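Local coordinates for protein dihydropteridine reductase (Caenorhabditis elegans, PDB 1OOE) that probably catalyses the NADH- or NADPH-dependent reduction of quinonoid dihydrobiopterin to tetrahydrobiopterin, as a homodimeric member of the short-chain dehydrogenase/reductase family, at residues Gly4-Gly10 with Val73-Val79; Thr116-Gly122 with Gly163-Ser168. One frame throughout, in Å; residues are numbered along the deposited sequence.

Contact 1 of 2, residues Gly4-Gly10 with Val73-Val79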
ATOM      1  N   GLY A   4     -11.410  31.759  -6.146  1.00 24.50           N
ATOM      2  CA  GLY A   4     -10.430  30.752  -6.505  1.00 20.28           C
ATOM      3  C   GLY A   4     -11.103  29.486  -6.997  1.00 17.66           C
ATOM      4  O   GLY A   4     -12.320  29.450  -7.159  1.00 16.55           O
ATOM      5  N   LYS A   5     -10.315  28.446  -7.236  1.00 15.73           N
ATOM      6  CA  LYS A   5     -10.857  27.179  -7.710  1.00 14.16           C
ATOM      7  C   LYS A   5     -10.319  26.030  -6.866  1.00 14.00           C
ATOM      8  O   LYS A   5      -9.175  26.065  -6.413  1.00 14.45           O
ATOM      9  CB  LYS A   5     -10.471  26.940  -9.176  1.00 16.24           C
ATOM     10  CG  LYS A   5     -10.978  27.989 -10.161  1.00 16.56           C
ATOM     11  CD  LYS A   5     -10.475  27.695 -11.569  1.00 16.83           C
ATOM     12  CE  LYS A   5     -10.919  28.753 -12.580  1.00 18.85           C
ATOM     13  NZ  LYS A   5     -10.332  30.102 -12.312  1.00 17.88           N
ATOM     14  N   VAL A   6     -11.155  25.019  -6.647  1.00 12.45           N
ATOM     15  CA  VAL A   6     -10.745  23.846  -5.887  1.00 11.37           C
ATOM     16  C   VAL A   6     -11.349  22.589  -6.503  1.00 11.33           C
ATOM     17  O   VAL A   6     -12.404  22.633  -7.142  1.00  9.44           O
ATOM     18  CB  VAL A   6     -11.171  23.926  -4.387  1.00 12.01           C
ATOM     19  CG1 VAL A   6     -10.456  25.082  -3.701  1.00 12.82           C
ATOM     20  CG2 VAL A   6     -12.674  24.083  -4.273  1.00 12.31           C
ATOM     21  N   ILE A   7     -10.654  21.475  -6.326  1.00  9.99           N
ATOM     22  CA  ILE A   7     -11.102  20.184  -6.831  1.00  9.58           C
ATOM     23  C   ILE A   7     -11.480  19.299  -5.651  1.00  9.95           C
ATOM     24  O   ILE A   7     -10.731  19.200  -4.679  1.00 10.67           O
ATOM     25  CB  ILE A   7      -9.978  19.476  -7.624  1.00  9.00           C
ATOM     26  CG1 ILE A   7      -9.694  20.240  -8.922  1.00  9.86           C
ATOM     27  CG2 ILE A   7     -10.357  18.018  -7.898  1.00 11.30           C
ATOM     28  CD1 ILE A   7      -8.494  19.707  -9.681  1.00 10.35           C
ATOM     29  N   VAL A   8     -12.654  18.679  -5.727  1.00  9.03           N
ATOM     30  CA  VAL A   8     -13.107  17.773  -4.678  1.00  8.44           C
ATOM     31  C   VAL A   8     -13.276  16.411  -5.333  1.00  9.80           C
ATOM     32  O   VAL A   8     -14.189  16.202  -6.135  1.00  9.99           O
ATOM     33  CB  VAL A   8     -14.467  18.206  -4.067  1.00  8.90           C
ATOM     34  CG1 VAL A   8     -14.910  17.185  -3.015  1.00  9.35           C
ATOM     35  CG2 VAL A   8     -14.347  19.581  -3.428  1.00 10.02           C
ATOM     36  N   TYR A   9     -12.367  15.499  -5.001  1.00  7.87           N
ATOM     37  CA  TYR A   9     -12.372  14.143  -5.530  1.00 10.39           C
ATOM     38  C   TYR A   9     -13.188  13.348  -4.512  1.00 10.27           C
ATOM     39  O   TYR A   9     -12.706  13.054  -3.416  1.00 10.24           O
ATOM     40  CB  TYR A   9     -10.927  13.636  -5.597  1.00 10.90           C
ATOM     41  CG  TYR A   9     -10.665  12.468  -6.525  1.00 12.41           C
ATOM     42  CD1 TYR A   9     -11.513  11.363  -6.557  1.00 13.00           C
ATOM     43  CD2 TYR A   9      -9.522  12.446  -7.327  1.00 12.41           C
ATOM     44  CE1 TYR A   9     -11.225  10.256  -7.365  1.00 14.09           C
ATOM     45  CE2 TYR A   9      -9.226  11.353  -8.131  1.00 13.42           C
ATOM     46  CZ  TYR A   9     -10.075  10.261  -8.148  1.00 14.42           C
ATOM     47  OH  TYR A   9      -9.759   9.174  -8.929  1.00 17.05           O
ATOM     48  N   GLY A  10     -14.425  13.028  -4.882  1.00 10.14           N
ATOM     49  CA  GLY A  10     -15.327  12.304  -3.995  1.00 10.26           C
ATOM     50  C   GLY A  10     -16.438  13.239  -3.535  1.00 10.92           C
ATOM     51  O   GLY A  10     -16.947  13.123  -2.419  1.00 10.72           O
ATOM     52  N   VAL A  73      -5.445  25.525  -9.599  1.00 10.28           N
ATOM     53  CA  VAL A  73      -6.360  25.446  -8.465  1.00 10.79           C
ATOM     54  C   VAL A  73      -5.639  25.756  -7.156  1.00  9.82           C
ATOM     55  O   VAL A  73      -4.425  25.580  -7.048  1.00 10.21           O
ATOM     56  CB  VAL A  73      -7.020  24.050  -8.363  1.00 11.61           C
ATOM     57  CG1 VAL A  73      -7.835  23.765  -9.627  1.00 12.58           C
ATOM     58  CG2 VAL A  73      -5.962  22.983  -8.151  1.00 14.90           C
ATOM     59  N   ASP A  74      -6.394  26.217  -6.164  1.00  9.38           N
ATOM     60  CA  ASP A  74      -5.836  26.562  -4.858  1.00  9.55           C
ATOM     61  C   ASP A  74      -5.742  25.334  -3.960  1.00  8.81           C
ATOM     62  O   ASP A  74      -4.996  25.322  -2.983  1.00 10.01           O
ATOM     63  CB  ASP A  74      -6.696  27.628  -4.178  1.00 12.10           C
ATOM     64  CG  ASP A  74      -6.767  28.912  -4.982  1.00 13.79           C
ATOM     65  OD1 ASP A  74      -7.516  28.950  -5.979  0.50 13.05           O
ATOM     66  OD2 ASP A  74      -6.064  29.877  -4.624  0.50 13.46           O
ATOM     67  N   GLY A  75      -6.504  24.302  -4.302  1.00  9.01           N
ATOM     68  CA  GLY A  75      -6.478  23.083  -3.515  1.00  8.31           C
ATOM     69  C   GLY A  75      -7.111  21.899  -4.216  1.00  7.87           C
ATOM     70  O   GLY A  75      -7.968  22.054  -5.089  1.00  8.21           O
ATOM     71  N   VAL A  76      -6.646  20.710  -3.844  1.00  7.18           N
ATOM     72  CA  VAL A  76      -7.160  19.446  -4.366  1.00  7.93           C
ATOM     73  C   VAL A  76      -7.476  18.662  -3.093  1.00  7.40           C
ATOM     74  O   VAL A  76      -6.584  18.397  -2.291  1.00  8.12           O
ATOM     75  CB  VAL A  76      -6.085  18.692  -5.196  1.00  6.57           C
ATOM     76  CG1 VAL A  76      -6.613  17.323  -5.624  1.00  8.29           C
ATOM     77  CG2 VAL A  76      -5.713  19.511  -6.429  1.00  8.16           C
ATOM     78  N   PHE A  77      -8.746  18.326  -2.897  1.00  8.57           N
ATOM     79  CA  PHE A  77      -9.163  17.601  -1.701  1.00  9.28           C
ATOM     80  C   PHE A  77      -9.703  16.231  -2.084  1.00  8.37           C
ATOM     81  O   PHE A  77     -10.714  16.134  -2.773  1.00  8.92           O
ATOM     82  CB  PHE A  77     -10.247  18.392  -0.960  1.00 10.21           C
ATOM     83  CG  PHE A  77      -9.940  19.863  -0.805  1.00  8.57           C
ATOM     84  CD1 PHE A  77      -8.684  20.293  -0.380  1.00 11.06           C
ATOM     85  CD2 PHE A  77     -10.920  20.815  -1.070  1.00  9.76           C
ATOM     86  CE1 PHE A  77      -8.409  21.651  -0.222  1.00 11.03           C
ATOM     87  CE2 PHE A  77     -10.657  22.177  -0.915  1.00 10.31           C
ATOM     88  CZ  PHE A  77      -9.400  22.596  -0.490  1.00 11.90           C
ATOM     89  N   CYS A  78      -9.029  15.176  -1.632  1.00  7.88           N
ATOM     90  CA  CYS A  78      -9.443  13.813  -1.955  1.00  8.73           C
ATOM     91  C   CYS A  78     -10.040  13.095  -0.750  1.00  9.77           C
ATOM     92  O   CYS A  78      -9.334  12.797   0.213  1.00  9.52           O
ATOM     93  CB  CYS A  78      -8.248  13.018  -2.482  1.00  7.30           C
ATOM     94  SG  CYS A  78      -8.668  11.372  -3.107  1.00  9.30           S
ATOM     95  N   VAL A  79     -11.339  12.817  -0.819  1.00  9.33           N
ATOM     96  CA  VAL A  79     -12.047  12.137   0.264  1.00 10.03           C
ATOM     97  C   VAL A  79     -12.836  10.930  -0.245  1.00 12.67           C
ATOM     98  O   VAL A  79     -13.779  10.470   0.408  1.00 14.53           O
ATOM     99  CB  VAL A  79     -13.019  13.110   0.978  1.00 11.81           C
ATOM    100  CG1 VAL A  79     -12.222  14.184   1.709  1.00 10.05           C
ATOM    101  CG2 VAL A  79     -13.971  13.750  -0.035  1.00 10.96           C
TER
HETATM  102  O   HOH W   1      -7.682  29.106  -8.600  1.00 28.59           O
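Parallel strands pair by alternation, as in these two central strands of a Rossmann-type sheet, their axes 4.8 Å apart and 11° from parallel. Ile7 N donates to Gly75 O (3.0 Å) and Ile7 O accepts from Phe77 N (2.8 Å); Tyr9 N donates to Phe77 O (2.8 Å) and Tyr9 O accepts from Val79 N (2.9 Å). Asp74 N hydrogen-bonds to Lys5 O (2.8 Å), leaving Gly75 N 3.8 Å from Lys5 O and without a partner. For Lys5 N a side chain serves as acceptor: Asp74 OD1 (3.1 Å), which also takes one from a water (2.6 Å) that accepts weakly from Lys5 N (3.0 Å); Asp74 OD2 forms a salt bridge with Lys120. Val6 and Val8 turn their peptide groups to Thr29, Leu31 and Ile33 of strand 28-34. Ile7 and Tyr9 pack against helix 53-68, Tyr9 and Cys78 also meet helix 93-118, and on the opposite face Phe77 packs against Phe23 of helix 14-25.

Contact 2 of 2, residues Thr116-Gly122 with Gly163-Ser168; sequences TTHLKPG and GLPDNS
Helix 93-118 ends within 116-122, and in this Rossmann-type fold its exit into the next strand packs against the loop from helix 141-158 to strand 169-175. Thr116 to His118 are helical; Leu119 (phi/psi -75/132) is the first to leave that conformation, Lys120 and Pro121 stay extended, and the chain turns at Pro121 and Gly122 (83/1). In 163-168, Gly163 (119/-17) is followed by extended Leu164 and Pro165, then a type II beta turn from Pro165 to Ser168, whose third position suits the positive phi of Asn167 (67/5). The nearest CA atoms are Thr116 and Leu164 (4.6 Å), Pro121 and Pro165 (5.0 Å), Gly122 and Ser168 (3.9 Å).

Thr116, chi1 p, sets its methyl CG2 3.3 Å from Gly163 O and in apolar contact with Leu164 CD2 (3.8 Å); it also packs on Ala88 of the second subunit. The CA-to-CB bond of Pro165 points toward 116-122; its CG lies 3.4 Å from Leu119 O and packs on Leu119 CB (4.2 Å). Leu119 (t, chi2 p) brings CD2 to 4.2 Å from Ser168 CB. Ser168 N closes the turn on Pro165 O (3.2 Å), and Ser168 OG, chi1 p, donates to Pro165 O at 2.6 Å. A weak hydrogen bond joins Gly122 N to Asp166 O (2.9 Å), and Gly122 CA approaches Asn167 O at 3.2 Å in a nearly straight CA-H...O contact.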
ATOM      1  N   THR A 116       0.305  17.875  -9.027  1.00 15.76           N
ATOM      2  CA  THR A 116       1.593  18.189  -9.632  1.00 16.35           C
ATOM      3  C   THR A 116       1.384  18.941 -10.939  1.00 16.34           C
ATOM      4  O   THR A 116       2.245  19.705 -11.374  1.00 16.33           O
ATOM      5  CB  THR A 116       2.420  16.913  -9.906  1.00 19.18           C
ATOM      6  OG1 THR A 116       1.711  16.062 -10.815  1.00 23.50           O
ATOM      7  CG2 THR A 116       2.679  16.160  -8.612  1.00 19.81           C
ATOM      8  N   THR A 117       0.215  18.741 -11.538  1.00 17.67           N
ATOM      9  CA  THR A 117      -0.126  19.372 -12.803  1.00 17.84           C
ATOM     10  C   THR A 117      -0.852  20.711 -12.679  1.00 16.22           C
ATOM     11  O   THR A 117      -0.508  21.684 -13.352  1.00 17.98           O
ATOM     12  CB  THR A 117      -1.046  18.458 -13.657  1.00 19.67           C
ATOM     13  OG1 THR A 117      -0.457  17.159 -13.809  1.00 20.17           O
ATOM     14  CG2 THR A 117      -1.269  19.073 -15.028  1.00 18.17           C
ATOM     15  N   HIS A 118      -1.847  20.756 -11.800  1.00 14.02           N
ATOM     16  CA  HIS A 118      -2.689  21.936 -11.661  1.00 11.33           C
ATOM     17  C   HIS A 118      -2.655  22.777 -10.388  1.00 11.55           C
ATOM     18  O   HIS A 118      -3.239  23.856 -10.363  1.00 12.61           O
ATOM     19  CB  HIS A 118      -4.134  21.508 -11.914  1.00 10.40           C
ATOM     20  CG  HIS A 118      -4.329  20.793 -13.213  1.00 10.49           C
ATOM     21  ND1 HIS A 118      -4.256  21.434 -14.430  1.00 10.39           N
ATOM     22  CD2 HIS A 118      -4.575  19.490 -13.488  1.00 11.06           C
ATOM     23  CE1 HIS A 118      -4.449  20.558 -15.400  1.00 11.00           C
ATOM     24  NE2 HIS A 118      -4.646  19.370 -14.855  1.00 10.88           N
ATOM     25  N   LEU A 119      -1.997  22.303  -9.339  1.00 10.19           N
ATOM     26  CA  LEU A 119      -1.963  23.059  -8.089  1.00  9.97           C
ATOM     27  C   LEU A 119      -1.023  24.265  -8.142  1.00  8.63           C
ATOM     28  O   LEU A 119       0.122  24.151  -8.576  1.00 10.15           O
ATOM     29  CB  LEU A 119      -1.557  22.138  -6.934  1.00  7.26           C
ATOM     30  CG  LEU A 119      -1.687  22.662  -5.500  1.00  8.07           C
ATOM     31  CD1 LEU A 119      -3.158  22.883  -5.129  1.00  7.66           C
ATOM     32  CD2 LEU A 119      -1.061  21.648  -4.552  1.00  9.23           C
ATOM     33  N   LYS A 120      -1.518  25.420  -7.703  1.00  9.67           N
ATOM     34  CA  LYS A 120      -0.713  26.642  -7.693  1.00 11.00           C
ATOM     35  C   LYS A 120       0.417  26.517  -6.679  1.00 13.72           C
ATOM     36  O   LYS A 120       0.314  25.764  -5.703  1.00 11.17           O
ATOM     37  CB  LYS A 120      -1.571  27.850  -7.304  1.00 11.86           C
ATOM     38  CG  LYS A 120      -2.080  27.754  -5.856  0.50 12.17           C
ATOM     39  CD  LYS A 120      -2.417  29.110  -5.248  0.50 13.65           C
ATOM     40  CE  LYS A 120      -3.057  28.965  -3.875  0.50 11.79           C
ATOM     41  NZ  LYS A 120      -3.467  30.283  -3.318  0.50 15.88           N
ATOM     42  N   PRO A 121       1.530  27.233  -6.904  1.00 13.56           N
ATOM     43  CA  PRO A 121       2.618  27.138  -5.931  1.00 13.93           C
ATOM     44  C   PRO A 121       2.046  27.630  -4.604  1.00 12.57           C
ATOM     45  O   PRO A 121       1.293  28.607  -4.574  1.00 13.57           O
ATOM     46  CB  PRO A 121       3.668  28.082  -6.505  1.00 14.76           C
ATOM     47  CG  PRO A 121       3.479  27.895  -7.981  1.00 16.85           C
ATOM     48  CD  PRO A 121       1.971  27.952  -8.115  1.00 17.21           C
ATOM     49  N   GLY A 122       2.378  26.943  -3.519  1.00 13.11           N
ATOM     50  CA  GLY A 122       1.862  27.333  -2.219  1.00 11.55           C
ATOM     51  C   GLY A 122       0.469  26.785  -1.941  1.00 11.57           C
ATOM     52  O   GLY A 122      -0.105  27.055  -0.889  1.00 12.24           O
ATOM     53  N   GLY A 163       7.478  16.280  -6.990  1.00 13.05           N
ATOM     54  CA  GLY A 163       6.688  16.684  -8.136  1.00 14.56           C
ATOM     55  C   GLY A 163       5.679  17.762  -7.783  1.00 14.65           C
ATOM     56  O   GLY A 163       5.142  18.429  -8.669  1.00 16.57           O
ATOM     57  N   LEU A 164       5.404  17.933  -6.493  1.00 14.89           N
ATOM     58  CA  LEU A 164       4.459  18.961  -6.069  1.00 15.16           C
ATOM     59  C   LEU A 164       5.109  20.324  -6.266  1.00 15.75           C
ATOM     60  O   LEU A 164       6.331  20.451  -6.205  1.00 16.44           O
ATOM     61  CB  LEU A 164       4.064  18.773  -4.601  1.00 15.86           C
ATOM     62  CG  LEU A 164       3.181  17.552  -4.309  1.00 17.05           C
ATOM     63  CD1 LEU A 164       2.773  17.558  -2.845  1.00 16.71           C
ATOM     64  CD2 LEU A 164       1.948  17.575  -5.209  1.00 20.80           C
ATOM     65  N   PRO A 165       4.299  21.364  -6.508  1.00 16.37           N
ATOM     66  CA  PRO A 165       4.853  22.705  -6.713  1.00 17.08           C
ATOM     67  C   PRO A 165       5.521  23.307  -5.483  1.00 17.94           C
ATOM     68  O   PRO A 165       5.262  22.897  -4.351  1.00 17.87           O
ATOM     69  CB  PRO A 165       3.641  23.509  -7.185  1.00 16.22           C
ATOM     70  CG  PRO A 165       2.507  22.854  -6.476  1.00 17.98           C
ATOM     71  CD  PRO A 165       2.829  21.379  -6.612  1.00 17.26           C
ATOM     72  N   ASP A 166       6.389  24.285  -5.718  1.00 19.45           N
ATOM     73  CA  ASP A 166       7.106  24.946  -4.636  1.00 19.33           C
ATOM     74  C   ASP A 166       6.187  25.563  -3.596  1.00 18.56           C
ATOM     75  O   ASP A 166       5.136  26.122  -3.925  1.00 16.12           O
ATOM     76  CB  ASP A 166       8.016  26.045  -5.190  1.00 24.02           C
ATOM     77  CG  ASP A 166       9.104  25.504  -6.090  1.00 27.12           C
ATOM     78  OD1 ASP A 166       9.779  24.533  -5.690  1.00 29.39           O
ATOM     79  OD2 ASP A 166       9.290  26.060  -7.195  1.00 30.94           O
ATOM     80  N   ASN A 167       6.595  25.452  -2.336  1.00 18.79           N
ATOM     81  CA  ASN A 167       5.857  26.028  -1.222  1.00 16.55           C
ATOM     82  C   ASN A 167       4.498  25.394  -0.941  1.00 14.78           C
ATOM     83  O   ASN A 167       3.759  25.876  -0.083  1.00 14.91           O
ATOM     84  CB  ASN A 167       5.685  27.532  -1.456  1.00 18.69           C
ATOM     85  CG  ASN A 167       7.016  28.258  -1.586  1.00 22.81           C
ATOM     86  OD1 ASN A 167       7.115  29.278  -2.270  1.00 24.95           O
ATOM     87  ND2 ASN A 167       8.039  27.741  -0.918  1.00 22.35           N
ATOM     88  N   SER A 168       4.161  24.322  -1.652  1.00 12.94           N
ATOM     89  CA  SER A 168       2.877  23.662  -1.421  1.00 11.49           C
ATOM     90  C   SER A 168       2.983  22.698  -0.247  1.00 11.65           C
ATOM     91  O   SER A 168       4.080  22.372   0.210  1.00 12.04           O
ATOM     92  CB  SER A 168       2.427  22.896  -2.670  1.00 11.34           C
ATOM     93  OG  SER A 168       3.318  21.837  -2.976  1.00 13.41           O
TER

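In the fold
The succession of strand 73-78, helix 93-118 and strand 123-128 is a beta-alpha-beta crossover of this fold, and it links the two contacts, whose centres lie about 13 Å apart. They come in series along the chain: contact 1 closes with strand 73-78, and contact 2 opens at the end of helix 93-118. The chain thereby returns to the start of strand 73-78, where Val73 N lies 2.9 Å from His118 O in a probable hydrogen bond, Asp74 OD2 meets Lys120 NZ at 2.9 Å in a salt bridge, and Leu119 CD1 packs 3.7 Å from Gly75 CA. Contact 1 thus pairs two strands of the nucleotide-binding-type sheet, and contact 2 joins the connections that lead into the next two, 123-128 and 169-175.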